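Local coordinates for protein 5-formaminoimidazole-4-carboxamide-1-(Beta)-D-ribofuranosyl 5'-monophosphate synthetase (Thermococcus kodakarensis, PDB 2PBZ) that probably acts as an ATP-dependent, metal-requiring ligase that forms a carbon-nitrogen bond in the purine (IMP) biosynthetic pathway, at residues S6-H11 and A72-E77; P179-L184 and L298-E303; L232-T237 and F250-A255. One frame throughout, in Å; residues are numbered along the deposited sequence.

Contact 1: S6-H11 and A72-E77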
ATOM      1  N   SER A   6      -7.262  -5.076 -27.468  1.00 40.06           N
ATOM      2  CA  SER A   6      -7.762  -6.336 -26.932  1.00 39.70           C
ATOM      3  C   SER A   6      -6.683  -7.183 -26.251  1.00 38.97           C
ATOM      4  O   SER A   6      -5.501  -7.004 -26.492  1.00 36.85           O
ATOM      5  CB  SER A   6      -8.406  -7.140 -28.060  1.00 40.37           C
ATOM      6  OG  SER A   6      -7.547  -7.219 -29.168  1.00 39.46           O
ATOM      7  N   THR A   7      -7.105  -8.111 -25.401  1.00 38.66           N
ATOM      8  CA  THR A   7      -6.179  -8.982 -24.687  1.00 38.94           C
ATOM      9  C   THR A   7      -6.909 -10.064 -23.895  1.00 37.82           C
ATOM     10  O   THR A   7      -8.115  -9.996 -23.709  1.00 39.33           O
ATOM     11  CB  THR A   7      -5.278  -8.167 -23.720  1.00 40.26           C
ATOM     12  OG1 THR A   7      -4.280  -9.023 -23.150  1.00 39.97           O
ATOM     13  CG2 THR A   7      -6.096  -7.553 -22.613  1.00 39.27           C
ATOM     14  N   ILE A   8      -6.174 -11.066 -23.432  1.00 36.04           N
ATOM     15  CA  ILE A   8      -6.772 -12.152 -22.671  1.00 35.69           C
ATOM     16  C   ILE A   8      -7.219 -11.691 -21.282  1.00 36.20           C
ATOM     17  O   ILE A   8      -6.579 -10.854 -20.660  1.00 36.70           O
ATOM     18  CB  ILE A   8      -5.785 -13.329 -22.535  1.00 34.93           C
ATOM     19  CG1 ILE A   8      -5.609 -14.010 -23.890  1.00 33.06           C
ATOM     20  CG2 ILE A   8      -6.272 -14.325 -21.495  1.00 35.54           C
ATOM     21  CD1 ILE A   8      -4.583 -15.121 -23.884  1.00 31.99           C
ATOM     22  N   ALA A   9      -8.326 -12.246 -20.805  1.00 36.84           N
ATOM     23  CA  ALA A   9      -8.865 -11.895 -19.500  1.00 38.57           C
ATOM     24  C   ALA A   9      -8.203 -12.632 -18.345  1.00 40.23           C
ATOM     25  O   ALA A   9      -8.589 -13.747 -17.997  1.00 40.26           O
ATOM     26  CB  ALA A   9     -10.344 -12.150 -19.473  1.00 38.11           C
ATOM     27  N   SER A  10      -7.203 -11.990 -17.749  1.00 42.86           N
ATOM     28  CA  SER A  10      -6.460 -12.542 -16.625  1.00 44.12           C
ATOM     29  C   SER A  10      -5.197 -11.723 -16.472  1.00 44.62           C
ATOM     30  O   SER A  10      -4.955 -10.791 -17.243  1.00 44.33           O
ATOM     31  CB  SER A  10      -6.077 -13.992 -16.879  1.00 45.55           C
ATOM     32  OG  SER A  10      -5.198 -14.077 -17.982  1.00 49.99           O
ATOM     33  N   HIS A  11      -4.396 -12.084 -15.472  1.00 44.70           N
ATOM     34  CA  HIS A  11      -3.140 -11.402 -15.176  1.00 43.77           C
ATOM     35  C   HIS A  11      -3.282  -9.899 -14.879  1.00 42.51           C
ATOM     36  O   HIS A  11      -3.261  -9.481 -13.724  1.00 44.26           O
ATOM     37  CB  HIS A  11      -2.146 -11.598 -16.324  1.00 43.88           C
ATOM     38  CG  HIS A  11      -0.773 -11.079 -16.022  1.00 43.97           C
ATOM     39  ND1 HIS A  11       0.134 -11.771 -15.248  1.00 43.19           N
ATOM     40  CD2 HIS A  11      -0.171  -9.909 -16.344  1.00 43.32           C
ATOM     41  CE1 HIS A  11       1.232 -11.050 -15.109  1.00 42.80           C
ATOM     42  NE2 HIS A  11       1.073  -9.916 -15.765  1.00 42.47           N
ATOM     43  N   ALA A  72       1.284 -19.262 -21.318  1.00 52.76           N
ATOM     44  CA  ALA A  72       0.613 -20.352 -20.642  1.00 55.73           C
ATOM     45  C   ALA A  72      -0.694 -20.692 -21.375  1.00 57.38           C
ATOM     46  O   ALA A  72      -1.219 -21.798 -21.242  1.00 56.94           O
ATOM     47  CB  ALA A  72       0.344 -19.963 -19.183  1.00 54.72           C
ATOM     48  N   TYR A  73      -1.202 -19.740 -22.154  1.00 59.74           N
ATOM     49  CA  TYR A  73      -2.442 -19.926 -22.920  1.00 61.76           C
ATOM     50  C   TYR A  73      -2.113 -20.207 -24.380  1.00 62.05           C
ATOM     51  O   TYR A  73      -2.912 -20.790 -25.114  1.00 63.22           O
ATOM     52  CB  TYR A  73      -3.316 -18.669 -22.879  1.00 62.82           C
ATOM     53  CG  TYR A  73      -4.231 -18.533 -21.682  1.00 63.81           C
ATOM     54  CD1 TYR A  73      -4.134 -17.438 -20.838  1.00 64.00           C
ATOM     55  CD2 TYR A  73      -5.235 -19.473 -21.429  1.00 63.88           C
ATOM     56  CE1 TYR A  73      -5.011 -17.271 -19.763  1.00 65.10           C
ATOM     57  CE2 TYR A  73      -6.127 -19.318 -20.349  1.00 64.07           C
ATOM     58  CZ  TYR A  73      -6.006 -18.209 -19.520  1.00 64.95           C
ATOM     59  OH  TYR A  73      -6.877 -18.018 -18.465  1.00 66.34           O
ATOM     60  N   LEU A  74      -0.936 -19.766 -24.800  1.00 62.36           N
ATOM     61  CA  LEU A  74      -0.500 -19.948 -26.175  1.00 63.09           C
ATOM     62  C   LEU A  74       1.010 -20.183 -26.149  1.00 64.35           C
ATOM     63  O   LEU A  74       1.745 -19.497 -25.419  1.00 64.99           O
ATOM     64  CB  LEU A  74      -0.801 -18.682 -26.984  1.00 61.39           C
ATOM     65  CG  LEU A  74      -2.054 -17.900 -26.598  1.00 60.52           C
ATOM     66  CD1 LEU A  74      -1.926 -16.460 -27.078  1.00 58.98           C
ATOM     67  CD2 LEU A  74      -3.297 -18.583 -27.163  1.00 60.12           C
ATOM     68  N   GLY A  75       1.490 -21.138 -26.934  1.00 64.63           N
ATOM     69  CA  GLY A  75       2.923 -21.367 -26.927  1.00 64.48           C
ATOM     70  C   GLY A  75       3.695 -20.144 -27.396  1.00 64.06           C
ATOM     71  O   GLY A  75       3.115 -19.178 -27.897  1.00 63.09           O
ATOM     72  N   ILE A  76       5.014 -20.194 -27.236  1.00 64.60           N
ATOM     73  CA  ILE A  76       5.889 -19.104 -27.667  1.00 64.78           C
ATOM     74  C   ILE A  76       5.951 -19.065 -29.199  1.00 65.20           C
ATOM     75  O   ILE A  76       6.062 -17.986 -29.807  1.00 63.91           O
ATOM     76  CB  ILE A  76       7.301 -19.309 -27.109  1.00 65.18           C
ATOM     77  CG1 ILE A  76       7.206 -19.634 -25.614  1.00 65.76           C
ATOM     78  CG2 ILE A  76       8.131 -18.065 -27.335  1.00 65.18           C
ATOM     79  CD1 ILE A  76       8.555 -19.825 -24.922  1.00 66.58           C
ATOM     80  N   GLU A  77       5.883 -20.252 -29.804  1.00 65.34           N
ATOM     81  CA  GLU A  77       5.916 -20.430 -31.256  1.00 66.76           C
ATOM     82  C   GLU A  77       4.754 -19.706 -31.923  1.00 66.35           C
ATOM     83  O   GLU A  77       4.937 -18.865 -32.821  1.00 66.78           O
ATOM     84  CB  GLU A  77       5.798 -21.917 -31.633  1.00 69.59           C
ATOM     85  CG  GLU A  77       6.946 -22.826 -31.213  1.00 73.60           C
ATOM     86  CD  GLU A  77       7.148 -22.877 -29.713  1.00 75.94           C
ATOM     87  OE1 GLU A  77       6.141 -22.954 -28.961  1.00 75.75           O
ATOM     88  OE2 GLU A  77       8.329 -22.855 -29.298  1.00 77.88           O
TER

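Contact 2: P179-L184 and L298-E303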
ATOM      1  N   PRO A 179       9.668   4.362 -27.244  1.00 47.23           N
ATOM      2  CA  PRO A 179      10.331   4.816 -28.473  1.00 46.80           C
ATOM      3  C   PRO A 179       9.796   6.187 -28.832  1.00 47.43           C
ATOM      4  O   PRO A 179      10.542   7.092 -29.171  1.00 47.96           O
ATOM      5  CB  PRO A 179       9.942   3.753 -29.486  1.00 46.30           C
ATOM      6  CG  PRO A 179       9.865   2.519 -28.647  1.00 46.30           C
ATOM      7  CD  PRO A 179       9.113   3.010 -27.426  1.00 46.33           C
ATOM      8  N   ILE A 180       8.488   6.352 -28.724  1.00 49.21           N
ATOM      9  CA  ILE A 180       7.876   7.639 -29.040  1.00 50.90           C
ATOM     10  C   ILE A 180       8.514   8.800 -28.306  1.00 51.58           C
ATOM     11  O   ILE A 180       8.526   9.920 -28.820  1.00 52.61           O
ATOM     12  CB  ILE A 180       6.389   7.658 -28.706  1.00 51.61           C
ATOM     13  CG1 ILE A 180       5.696   6.482 -29.389  1.00 53.35           C
ATOM     14  CG2 ILE A 180       5.777   8.961 -29.164  1.00 52.60           C
ATOM     15  CD1 ILE A 180       5.886   6.462 -30.890  1.00 55.87           C
ATOM     16  N   LEU A 181       9.037   8.537 -27.104  1.00 51.56           N
ATOM     17  CA  LEU A 181       9.670   9.586 -26.294  1.00 50.58           C
ATOM     18  C   LEU A 181      11.169   9.338 -26.130  1.00 50.31           C
ATOM     19  O   LEU A 181      11.910  10.186 -25.643  1.00 49.53           O
ATOM     20  CB  LEU A 181       8.998   9.671 -24.918  1.00 50.76           C
ATOM     21  CG  LEU A 181       7.478   9.867 -24.903  1.00 51.39           C
ATOM     22  CD1 LEU A 181       6.961   9.903 -23.480  1.00 51.82           C
ATOM     23  CD2 LEU A 181       7.130  11.156 -25.615  1.00 50.86           C
ATOM     24  N   GLU A 182      11.606   8.159 -26.546  1.00 50.21           N
ATOM     25  CA  GLU A 182      13.007   7.786 -26.476  1.00 51.80           C
ATOM     26  C   GLU A 182      13.567   7.954 -25.076  1.00 51.87           C
ATOM     27  O   GLU A 182      14.631   8.555 -24.889  1.00 52.19           O
ATOM     28  CB  GLU A 182      13.831   8.623 -27.462  1.00 53.96           C
ATOM     29  CG  GLU A 182      13.397   8.483 -28.916  1.00 57.95           C
ATOM     30  CD  GLU A 182      14.429   9.033 -29.904  1.00 59.96           C
ATOM     31  OE1 GLU A 182      15.532   8.426 -30.027  1.00 57.99           O
ATOM     32  OE2 GLU A 182      14.138  10.078 -30.552  1.00 60.55           O
ATOM     33  N   ARG A 183      12.846   7.434 -24.085  1.00 50.37           N
ATOM     34  CA  ARG A 183      13.304   7.513 -22.707  1.00 46.64           C
ATOM     35  C   ARG A 183      12.862   6.310 -21.904  1.00 45.79           C
ATOM     36  O   ARG A 183      11.885   5.655 -22.237  1.00 47.45           O
ATOM     37  CB  ARG A 183      12.798   8.789 -22.029  1.00 44.10           C
ATOM     38  CG  ARG A 183      11.325   8.784 -21.704  1.00 43.25           C
ATOM     39  CD  ARG A 183      10.879  10.056 -20.997  1.00 40.95           C
ATOM     40  NE  ARG A 183       9.427  10.089 -20.847  1.00 39.69           N
ATOM     41  CZ  ARG A 183       8.728  11.141 -20.431  1.00 38.08           C
ATOM     42  NH1 ARG A 183       9.341  12.272 -20.113  1.00 34.95           N
ATOM     43  NH2 ARG A 183       7.409  11.055 -20.333  1.00 35.47           N
ATOM     44  N   LEU A 184      13.613   6.026 -20.849  1.00 45.26           N
ATOM     45  CA  LEU A 184      13.336   4.926 -19.945  1.00 44.15           C
ATOM     46  C   LEU A 184      12.628   5.500 -18.729  1.00 43.92           C
ATOM     47  O   LEU A 184      13.142   6.416 -18.089  1.00 43.49           O
ATOM     48  CB  LEU A 184      14.632   4.256 -19.496  1.00 43.75           C
ATOM     49  CG  LEU A 184      14.464   3.241 -18.360  1.00 42.39           C
ATOM     50  CD1 LEU A 184      13.552   2.133 -18.849  1.00 41.98           C
ATOM     51  CD2 LEU A 184      15.812   2.696 -17.918  1.00 41.25           C
ATOM     52  N   LEU A 298       0.449   4.148 -27.281  1.00 49.97           N
ATOM     53  CA  LEU A 298      -0.275   3.829 -28.487  1.00 50.92           C
ATOM     54  C   LEU A 298      -0.879   5.100 -29.073  1.00 51.18           C
ATOM     55  O   LEU A 298      -0.680   5.410 -30.245  1.00 51.43           O
ATOM     56  CB  LEU A 298      -1.365   2.825 -28.151  1.00 50.45           C
ATOM     57  CG  LEU A 298      -1.788   1.817 -29.213  1.00 51.87           C
ATOM     58  CD1 LEU A 298      -0.560   1.144 -29.819  1.00 50.68           C
ATOM     59  CD2 LEU A 298      -2.715   0.790 -28.576  1.00 51.52           C
ATOM     60  N   ARG A 299      -1.602   5.851 -28.254  1.00 52.38           N
ATOM     61  CA  ARG A 299      -2.238   7.077 -28.726  1.00 53.55           C
ATOM     62  C   ARG A 299      -1.222   8.086 -29.252  1.00 55.01           C
ATOM     63  O   ARG A 299      -1.486   8.796 -30.220  1.00 55.41           O
ATOM     64  CB  ARG A 299      -3.042   7.725 -27.607  1.00 53.11           C
ATOM     65  CG  ARG A 299      -4.064   8.723 -28.105  1.00 55.22           C
ATOM     66  CD  ARG A 299      -4.501   9.630 -26.982  1.00 58.07           C
ATOM     67  NE  ARG A 299      -3.340  10.324 -26.438  1.00 61.47           N
ATOM     68  CZ  ARG A 299      -3.240  11.647 -26.314  1.00 64.83           C
ATOM     69  NH1 ARG A 299      -4.243  12.432 -26.690  1.00 64.69           N
ATOM     70  NH2 ARG A 299      -2.121  12.186 -25.833  1.00 66.11           N
ATOM     71  N   LEU A 300      -0.065   8.167 -28.603  1.00 55.74           N
ATOM     72  CA  LEU A 300       0.958   9.094 -29.044  1.00 56.93           C
ATOM     73  C   LEU A 300       1.459   8.685 -30.413  1.00 58.29           C
ATOM     74  O   LEU A 300       1.693   9.525 -31.266  1.00 59.61           O
ATOM     75  CB  LEU A 300       2.129   9.116 -28.066  1.00 57.13           C
ATOM     76  CG  LEU A 300       1.890   9.869 -26.771  1.00 56.54           C
ATOM     77  CD1 LEU A 300       3.161   9.846 -25.948  1.00 57.05           C
ATOM     78  CD2 LEU A 300       1.470  11.304 -27.083  1.00 57.18           C
ATOM     79  N   ALA A 301       1.629   7.386 -30.614  1.00 59.52           N
ATOM     80  CA  ALA A 301       2.088   6.885 -31.893  1.00 61.46           C
ATOM     81  C   ALA A 301       1.054   7.191 -32.988  1.00 63.55           C
ATOM     82  O   ALA A 301       1.409   7.594 -34.092  1.00 64.63           O
ATOM     83  CB  ALA A 301       2.345   5.388 -31.797  1.00 59.94           C
ATOM     84  N   GLU A 302      -0.223   7.009 -32.671  1.00 64.85           N
ATOM     85  CA  GLU A 302      -1.301   7.274 -33.615  1.00 66.32           C
ATOM     86  C   GLU A 302      -1.235   8.700 -34.135  1.00 66.60           C
ATOM     87  O   GLU A 302      -1.200   8.941 -35.350  1.00 66.57           O
ATOM     88  CB  GLU A 302      -2.651   7.097 -32.934  1.00 68.38           C
ATOM     89  CG  GLU A 302      -2.905   5.716 -32.431  1.00 71.57           C
ATOM     90  CD  GLU A 302      -3.179   4.749 -33.556  1.00 73.56           C
ATOM     91  OE1 GLU A 302      -2.341   4.680 -34.498  1.00 75.25           O
ATOM     92  OE2 GLU A 302      -4.230   4.067 -33.492  1.00 72.48           O
ATOM     93  N   GLU A 303      -1.227   9.638 -33.196  1.00 66.66           N
ATOM     94  CA  GLU A 303      -1.217  11.038 -33.525  1.00 67.69           C
ATOM     95  C   GLU A 303       0.034  11.480 -34.262  1.00 68.49           C
ATOM     96  O   GLU A 303       0.108  12.625 -34.711  1.00 68.97           O
ATOM     97  CB  GLU A 303      -1.388  11.854 -32.244  1.00 68.07           C
ATOM     98  CG  GLU A 303      -2.517  11.355 -31.372  1.00 68.45           C
ATOM     99  CD  GLU A 303      -2.546  12.014 -30.010  1.00 69.68           C
ATOM    100  OE1 GLU A 303      -1.494  12.007 -29.316  1.00 69.87           O
ATOM    101  OE2 GLU A 303      -3.625  12.531 -29.627  1.00 70.36           O
TER

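Contact 3: L232-T237 and F250-A255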
ATOM      1  N   LEU A 232      18.749   1.068 -17.756  1.00 51.15           N
ATOM      2  CA  LEU A 232      19.318   1.635 -18.968  1.00 50.68           C
ATOM      3  C   LEU A 232      20.180   0.601 -19.656  1.00 50.07           C
ATOM      4  O   LEU A 232      20.088   0.405 -20.867  1.00 51.67           O
ATOM      5  CB  LEU A 232      20.172   2.854 -18.632  1.00 51.72           C
ATOM      6  CG  LEU A 232      19.454   4.198 -18.690  1.00 53.03           C
ATOM      7  CD1 LEU A 232      20.454   5.307 -18.397  1.00 55.65           C
ATOM      8  CD2 LEU A 232      18.854   4.403 -20.079  1.00 52.98           C
ATOM      9  N   ALA A 233      21.014  -0.065 -18.870  1.00 48.66           N
ATOM     10  CA  ALA A 233      21.908  -1.074 -19.402  1.00 47.98           C
ATOM     11  C   ALA A 233      21.117  -2.210 -20.012  1.00 47.63           C
ATOM     12  O   ALA A 233      21.484  -2.745 -21.052  1.00 47.69           O
ATOM     13  CB  ALA A 233      22.810  -1.598 -18.307  1.00 47.29           C
ATOM     14  N   PHE A 234      20.016  -2.578 -19.366  1.00 47.38           N
ATOM     15  CA  PHE A 234      19.192  -3.673 -19.865  1.00 46.16           C
ATOM     16  C   PHE A 234      18.647  -3.340 -21.254  1.00 46.44           C
ATOM     17  O   PHE A 234      18.641  -4.182 -22.146  1.00 46.26           O
ATOM     18  CB  PHE A 234      18.032  -3.937 -18.909  1.00 44.33           C
ATOM     19  CG  PHE A 234      17.256  -5.172 -19.236  1.00 42.98           C
ATOM     20  CD1 PHE A 234      17.794  -6.436 -18.993  1.00 42.50           C
ATOM     21  CD2 PHE A 234      15.997  -5.078 -19.830  1.00 41.26           C
ATOM     22  CE1 PHE A 234      17.084  -7.599 -19.345  1.00 41.99           C
ATOM     23  CE2 PHE A 234      15.285  -6.228 -20.184  1.00 41.22           C
ATOM     24  CZ  PHE A 234      15.832  -7.490 -19.943  1.00 42.12           C
ATOM     25  N   VAL A 235      18.169  -2.110 -21.412  1.00 46.37           N
ATOM     26  CA  VAL A 235      17.630  -1.666 -22.672  1.00 47.16           C
ATOM     27  C   VAL A 235      18.690  -1.747 -23.759  1.00 47.97           C
ATOM     28  O   VAL A 235      18.424  -2.258 -24.846  1.00 49.54           O
ATOM     29  CB  VAL A 235      17.114  -0.229 -22.568  1.00 47.06           C
ATOM     30  CG1 VAL A 235      16.669   0.268 -23.932  1.00 47.29           C
ATOM     31  CG2 VAL A 235      15.965  -0.182 -21.589  1.00 46.70           C
ATOM     32  N   ARG A 236      19.892  -1.261 -23.456  1.00 49.00           N
ATOM     33  CA  ARG A 236      20.989  -1.274 -24.421  1.00 49.03           C
ATOM     34  C   ARG A 236      21.277  -2.659 -24.950  1.00 48.09           C
ATOM     35  O   ARG A 236      21.233  -2.877 -26.150  1.00 48.19           O
ATOM     36  CB  ARG A 236      22.275  -0.704 -23.808  1.00 51.47           C
ATOM     37  CG  ARG A 236      22.107   0.602 -23.039  1.00 53.12           C
ATOM     38  CD  ARG A 236      21.462   1.704 -23.877  1.00 54.15           C
ATOM     39  NE  ARG A 236      22.421   2.430 -24.704  1.00 55.87           N
ATOM     40  CZ  ARG A 236      22.083   3.335 -25.619  1.00 56.86           C
ATOM     41  NH1 ARG A 236      20.807   3.621 -25.822  1.00 57.59           N
ATOM     42  NH2 ARG A 236      23.011   3.952 -26.336  1.00 57.07           N
ATOM     43  N   THR A 237      21.555  -3.607 -24.064  1.00 48.83           N
ATOM     44  CA  THR A 237      21.870  -4.952 -24.525  1.00 50.94           C
ATOM     45  C   THR A 237      20.713  -5.678 -25.189  1.00 52.23           C
ATOM     46  O   THR A 237      20.927  -6.550 -26.034  1.00 53.58           O
ATOM     47  CB  THR A 237      22.421  -5.863 -23.393  1.00 51.77           C
ATOM     48  OG1 THR A 237      21.468  -6.894 -23.109  1.00 51.51           O
ATOM     49  CG2 THR A 237      22.725  -5.066 -22.139  1.00 49.07           C
ATOM     50  N   PHE A 250       8.568  -3.696 -18.866  1.00 42.51           N
ATOM     51  CA  PHE A 250       9.430  -4.818 -18.538  1.00 40.90           C
ATOM     52  C   PHE A 250       9.770  -4.625 -17.077  1.00 40.52           C
ATOM     53  O   PHE A 250       9.588  -3.537 -16.536  1.00 39.05           O
ATOM     54  CB  PHE A 250      10.687  -4.878 -19.450  1.00 40.17           C
ATOM     55  CG  PHE A 250      11.696  -3.777 -19.216  1.00 38.74           C
ATOM     56  CD1 PHE A 250      12.852  -4.025 -18.491  1.00 37.77           C
ATOM     57  CD2 PHE A 250      11.503  -2.506 -19.743  1.00 39.14           C
ATOM     58  CE1 PHE A 250      13.808  -3.020 -18.294  1.00 38.89           C
ATOM     59  CE2 PHE A 250      12.443  -1.499 -19.556  1.00 39.64           C
ATOM     60  CZ  PHE A 250      13.600  -1.756 -18.830  1.00 39.48           C
ATOM     61  N   ALA A 251      10.224  -5.683 -16.424  1.00 40.54           N
ATOM     62  CA  ALA A 251      10.561  -5.574 -15.018  1.00 41.17           C
ATOM     63  C   ALA A 251      11.773  -6.392 -14.634  1.00 41.53           C
ATOM     64  O   ALA A 251      12.012  -7.476 -15.170  1.00 42.21           O
ATOM     65  CB  ALA A 251       9.371  -5.985 -14.165  1.00 40.77           C
ATOM     66  N   LEU A 252      12.540  -5.850 -13.703  1.00 40.49           N
ATOM     67  CA  LEU A 252      13.710  -6.536 -13.195  1.00 40.34           C
ATOM     68  C   LEU A 252      13.329  -6.979 -11.786  1.00 40.07           C
ATOM     69  O   LEU A 252      12.737  -6.219 -11.025  1.00 39.93           O
ATOM     70  CB  LEU A 252      14.902  -5.582 -13.169  1.00 41.25           C
ATOM     71  CG  LEU A 252      15.246  -4.978 -14.532  1.00 40.66           C
ATOM     72  CD1 LEU A 252      16.366  -3.973 -14.400  1.00 40.44           C
ATOM     73  CD2 LEU A 252      15.635  -6.094 -15.481  1.00 40.97           C
ATOM     74  N   HIS A 253      13.626  -8.224 -11.452  1.00 39.43           N
ATOM     75  CA  HIS A 253      13.297  -8.747 -10.135  1.00 40.53           C
ATOM     76  C   HIS A 253      14.557  -8.838  -9.271  1.00 41.62           C
ATOM     77  O   HIS A 253      15.581  -9.362  -9.698  1.00 41.91           O
ATOM     78  CB  HIS A 253      12.610 -10.114 -10.284  1.00 40.22           C
ATOM     79  CG  HIS A 253      11.363 -10.070 -11.117  1.00 40.32           C
ATOM     80  ND1 HIS A 253      10.663 -11.200 -11.482  1.00 39.67           N
ATOM     81  CD2 HIS A 253      10.688  -9.022 -11.650  1.00 39.76           C
ATOM     82  CE1 HIS A 253       9.612 -10.851 -12.204  1.00 40.38           C
ATOM     83  NE2 HIS A 253       9.606  -9.536 -12.321  1.00 40.31           N
ATOM     84  N   PHE A 254      14.481  -8.322  -8.052  1.00 42.09           N
ATOM     85  CA  PHE A 254      15.646  -8.330  -7.180  1.00 44.55           C
ATOM     86  C   PHE A 254      15.426  -8.833  -5.784  1.00 44.92           C
ATOM     87  O   PHE A 254      14.316  -8.864  -5.275  1.00 46.34           O
ATOM     88  CB  PHE A 254      16.232  -6.924  -7.021  1.00 45.98           C
ATOM     89  CG  PHE A 254      16.847  -6.369  -8.257  1.00 47.03           C
ATOM     90  CD1 PHE A 254      16.124  -5.512  -9.092  1.00 46.12           C
ATOM     91  CD2 PHE A 254      18.174  -6.658  -8.568  1.00 46.04           C
ATOM     92  CE1 PHE A 254      16.731  -4.944 -10.219  1.00 46.14           C
ATOM     93  CE2 PHE A 254      18.788  -6.096  -9.687  1.00 45.49           C
ATOM     94  CZ  PHE A 254      18.070  -5.239 -10.510  1.00 45.13           C
ATOM     95  N   ALA A 255      16.538  -9.177  -5.158  1.00 44.90           N
ATOM     96  CA  ALA A 255      16.563  -9.636  -3.787  1.00 47.40           C
ATOM     97  C   ALA A 255      17.450  -8.584  -3.139  1.00 49.51           C
ATOM     98  O   ALA A 255      18.612  -8.438  -3.526  1.00 50.80           O
ATOM     99  CB  ALA A 255      17.214 -11.000  -3.698  1.00 46.51           C
TER

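Contact 1: S6-H11 and A72-E77
Ile8 lays both ends of its branched side chain against one flank of the Tyr73 ring, a compact example of how a beta-branched residue at the end of a strand can grip an aromatic neighbour. Two methyl groups do the touching. Ile8 CG2 lies 3.6 Å from Tyr73 CE1, while Ile8 CD1 reaches further back along the tyrosine, 3.9 Å from Tyr73 CB. The approach to the ring is oblique, and the two side chains cross at a slant. With CG1 of Ile8 placed opposite the carbonyl carbon (chi1 -70°) and the main branch extended beyond it, the two methyls sit side by side on the same flank, CG2 by the CD1-CE1 side of the ring and CD1 nearer CB. Ile8 CD1 also faces Leu74 CD1 more loosely, at 4.4 Å.

Ser10 meets the same ring differently. Its OG comes to the rim, close to the ring plane, 3.7 Å from Tyr73 CE1; the hydroxyl forms its hydrogen bond with Ser69 OG, and the tyrosine is merely its neighbour.

In the fold, the contact joins the C-terminal end of strand 5-8, a strand of the small parallel sheet, to the place where helix 70-73 gives way to helix 76-80. Leu74 is the first residue to leave helical geometry, and Gly75 is the N-cap of the next helix. Phe70 and Met54 also pack on Ile8, and Ile57 packs on Leu74, which extends the apolar layer. The setting is consistent with the Rossmann-like N-terminal domain expected from the family.

No hydrogen bond crosses between 6-11 and 72-77, so cohesion here comes mostly from apolar packing, the exposed Tyr73 lying against buried Ile8, with shape rather than bond direction setting the fit.

Contact 2: P179-L184 and L298-E303
Apolar packing across this contact is divided between Ile180 and Leu181, consecutive residues of a tight turn that meet consecutive residues of a helix. Ile180 has two branches and uses both: its CG2 rests 3.8 Å from Leu300 CB, and its CD1 sits 3.8 Å from Ala301 CB. The second torsion of Ile180 is bent (chi2 -57°) rather than extended, turning CD1 toward the alanine. Leu181 adds a looser touch, with its CD2 4.2 Å from Leu300 CD1; these two leucines cross at about a right angle, whereas Ile180 and Leu300 meet at a slant. The backbones come closest at Ile180 and Ala301, whose CA atoms are 6.5 Å apart, a spacing that the small alanine side chain permits.

The turn belongs to a beta hairpin linking strands 170-178 and 183-194 of the antiparallel sheet in the part of the chain assigned to the ATP-grasp clan. Glu182 and Arg183 both face Ser178, forming a G1 beta bulge, with Glu182 in the left-handed helical region. The helix is the last turns of 290-302, so the contact presses a hairpin end against a C-terminal helix. Trp284 and Arg293 border Leu181, and Arg306 and Glu297 border Ile180.

No hydrogen bond crosses from 179-184 to 298-303. Within the turn Glu182 N makes a weak one to Pro179 O, and in the helix Glu302 N bonds Leu298 O.

The charged pairs do not bridge the two segments. Arg299 NH1 lies 3.0 Å from Glu303 OE2, but the carboxylate oxygen stands above the guanidinium plane, toward its rim, so the salt bridge is an attraction of charges with no N-H directed at the oxygen. On the hairpin, Arg183 pairs with Glu185, makes a cation-pi contact with Trp284, and packs on Pro43 of a second subunit.

Contact 3: L232-T237 and F250-A255
Different first torsions bring Phe234 and Phe250 together: in Phe234 the ring carbon CG lies trans to the backbone N (chi1 -171°), swinging the ring off the helix toward the sheet, while in Phe250 CG takes the crowded position between N and the carbonyl carbon (chi1 70°), lifting the ring from the strand. The planes are nearly parallel, 17° apart, yet slid so far that they barely overlap, with centroids 5.3 Å apart. Contact is therefore concentrated where the rings pass: Phe234 CD2 lies 3.4 Å from Phe250 CE1.

Leu252 meets the Phe234 ring from over a face. Its CD2 methyl makes a CH-pi contact, 4.2 Å from the Phe234 centroid and close to the ring normal. Val235, one residue further along the helix, sends CG2 to within 4.0 Å of Phe250 CZ. All four residues are buried and wholly apolar in their side chains, a helix-on-sheet core without hydrogen bonds across it.

Phe250 and Leu252 share one face of strand 249-255 in the usual alternation of a strand. The Phe175 ring of strand 170-178 meets that of Phe250, nearly parallel, and Leu252 packs on Phe175 and on Ile265 of strand 261-266. Phe92 of a loop also touches Phe234, and helix 99-109 packs alongside helix 224-241, with Ala105 against Phe234 and Ala109 against Ala233 and Thr237.

Contacts 2 and 3 share one sheet and touch directly: Leu184 CD2 lies 3.4 Å from Leu232 N, and Leu184 CD1 lies 3.9 Å from Phe250 CE2. Contact 3 is nested within the long loop that contact 2 closes, their centres 20 Å apart. Contact 1 comes earlier, in the probably Rossmann-like N-terminal region, whereas the others lie in the ATP-grasp-like one; it touches neither, its nearest atoms being about 8 Å from contact 2 and 9 Å from contact 3. The side chain of Leu252 in contact 3 is about 11 Å from a bound ATP and about 8 Å from that of the ATP-binding Tyr172; the side chain of Ser10 in contact 1 is about 13 Å from a bound ATP.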